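Local atomic coordinates of citrate synthase (Pyrobaculum aerophilum, PDB entry 2IBP), a protein that probably condenses oxaloacetate with acetyl-CoA to give citrate and CoA, feeding carbon into the tricarboxylic acid cycle. Residues Tyr166-Ser169 / Glu173-Arg176. Residues are numbered along the deposited sequence; the frame is centred on the assembly and turned at random. Where two conformers were deposited one is given.
Sequences YRFS and EVVR
Arg167 on the last turn of helix 141-169 faces Val174 across a short loop in which the chain reverses, their CA atoms 5.6 Å apart; residues 173-176, in extended conformation, lead back past the helix they have just left. The segments are tied by the Arg167 side chain, which bonds to backbone. Arg167 NE gives a hydrogen bond to Glu173 O (3.0 Å, N-H...O angle 163°), with the oxygen at the edge of the guanidinium and in its plane, and NH2 adds a weak one at 3.4 Å to the same oxygen. The arginine side chain bends at chi2 (-68°) and chi3 (-64°), which curls the guanidinium back to this carbonyl, while NH1 reaches Met191 O on helix 183-192. Arginine, with several donors on one flat group, thus joins the helix end, the returning loop and the next helix of this largely helical citrate synthase fold, at the surface and away from the predicted catalytic residues and the magnesium site. Val175 CG2 lies over one face of the guanidinium, 3.7 Å from Arg167 CZ; valine suits this place because its apolar methyl packs on the flat face while the N-H groups point out along the edge. With an alanine in place of Arg167, Glu173 O and Met191 O would probably both lose their guanidinium donor and Val175 CG2 the flat face beneath it. On the neighbouring residue of the helix, the Phe168 ring takes Val174 CG1 over one face in a CH-pi contact, displaced toward the rim and 3.2 Å from Phe168 CZ.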
loop_
_atom_site.group_PDB
_atom_site.type_symbol
_atom_site.label_atom_id
_atom_site.label_comp_id
_atom_site.label_asym_id
_atom_site.label_seq_id
_atom_site.Cartn_x
_atom_site.Cartn_y
_atom_site.Cartn_z
ATOM N N TYR A 166 -7.016 19.859 -8.855
ATOM C CA TYR A 166 -6.392 21.146 -9.166
ATOM C C TYR A 166 -7.444 22.247 -9.202
ATOM O O TYR A 166 -7.292 23.276 -8.558
ATOM C CB TYR A 166 -5.606 21.096 -10.460
ATOM C CG TYR A 166 -5.137 22.458 -10.894
ATOM C CD1 TYR A 166 -4.121 23.101 -10.210
ATOM C CD2 TYR A 166 -5.764 23.133 -11.935
ATOM C CE1 TYR A 166 -3.725 24.375 -10.562
ATOM C CE2 TYR A 166 -5.344 24.385 -12.325
ATOM C CZ TYR A 166 -4.349 25.013 -11.618
ATOM O OH TYR A 166 -3.950 26.284 -12.005
ATOM N N ARG A 167 -8.501 22.027 -9.970
ATOM C CA ARG A 167 -9.574 23.007 -10.099
ATOM C C ARG A 167 -10.189 23.337 -8.748
ATOM O O ARG A 167 -10.338 24.502 -8.404
ATOM C CB ARG A 167 -10.651 22.477 -11.041
ATOM C CG ARG A 167 -10.158 22.178 -12.439
ATOM C CD ARG A 167 -9.757 23.411 -13.208
ATOM N NE ARG A 167 -10.888 24.312 -13.454
ATOM C CZ ARG A 167 -10.784 25.401 -14.208
ATOM N NH1 ARG A 167 -9.630 25.698 -14.790
ATOM N NH2 ARG A 167 -11.832 26.175 -14.386
ATOM N N PHE A 168 -10.589 22.312 -7.999
ATOM C CA PHE A 168 -11.172 22.551 -6.693
ATOM C C PHE A 168 -10.209 23.252 -5.745
ATOM O O PHE A 168 -10.638 24.076 -4.940
ATOM C CB PHE A 168 -11.670 21.271 -6.034
ATOM C CG PHE A 168 -12.882 20.669 -6.678
ATOM C CD1 PHE A 168 -13.993 21.435 -6.977
ATOM C CD2 PHE A 168 -12.999 19.299 -6.753
ATOM C CE1 PHE A 168 -15.142 20.850 -7.485
ATOM C CE2 PHE A 168 -14.140 18.705 -7.272
ATOM C CZ PHE A 168 -15.224 19.480 -7.596
ATOM N N SER A 169 -8.921 22.917 -5.823
ATOM C CA SER A 169 -7.928 23.514 -4.914
ATOM C C SER A 169 -7.811 25.021 -5.146
ATOM O O SER A 169 -7.425 25.770 -4.245
ATOM C CB SER A 169 -6.554 22.848 -5.073
ATOM O OG SER A 169 -5.917 23.263 -6.261
ATOM N N GLU A 173 -14.539 25.752 -10.794
ATOM C CA GLU A 173 -15.455 24.665 -11.124
ATOM C C GLU A 173 -14.670 23.656 -11.937
ATOM O O GLU A 173 -13.726 24.026 -12.645
ATOM C CB GLU A 173 -16.648 25.172 -11.941
ATOM C CG GLU A 173 -17.543 26.139 -11.176
ATOM C CD GLU A 173 -18.182 25.489 -9.964
ATOM O OE1 GLU A 173 -18.525 24.290 -10.046
ATOM O OE2 GLU A 173 -18.351 26.175 -8.932
ATOM N N VAL A 174 -15.031 22.386 -11.828
ATOM C CA VAL A 174 -14.312 21.384 -12.579
ATOM C C VAL A 174 -14.584 21.594 -14.060
ATOM O O VAL A 174 -15.580 22.221 -14.457
ATOM C CB VAL A 174 -14.659 19.916 -12.206
ATOM C CG1 VAL A 174 -14.361 19.646 -10.722
ATOM C CG2 VAL A 174 -16.097 19.591 -12.549
ATOM N N VAL A 175 -13.626 21.146 -14.847
ATOM C CA VAL A 175 -13.745 21.101 -16.298
ATOM C C VAL A 175 -13.805 19.628 -16.630
ATOM O O VAL A 175 -12.828 18.879 -16.505
ATOM C CB VAL A 175 -12.608 21.818 -17.014
ATOM C CG1 VAL A 175 -12.719 21.636 -18.520
ATOM C CG2 VAL A 175 -12.620 23.318 -16.661
ATOM N N ARG A 176 -14.971 19.205 -17.083
ATOM C CA ARG A 176 -15.159 17.799 -17.359
ATOM C C ARG A 176 -14.463 17.370 -18.638
ATOM O O ARG A 176 -14.127 18.206 -19.481
ATOM C CB ARG A 176 -16.638 17.427 -17.318
ATOM C CG ARG A 176 -17.224 17.658 -15.930
ATOM C CD ARG A 176 -18.655 17.201 -15.780
ATOM N NE ARG A 176 -19.148 17.522 -14.443
ATOM C CZ ARG A 176 -18.973 16.760 -13.365
ATOM N NH1 ARG A 176 -18.327 15.604 -13.453
ATOM N NH2 ARG A 176 -19.457 17.151 -12.193
#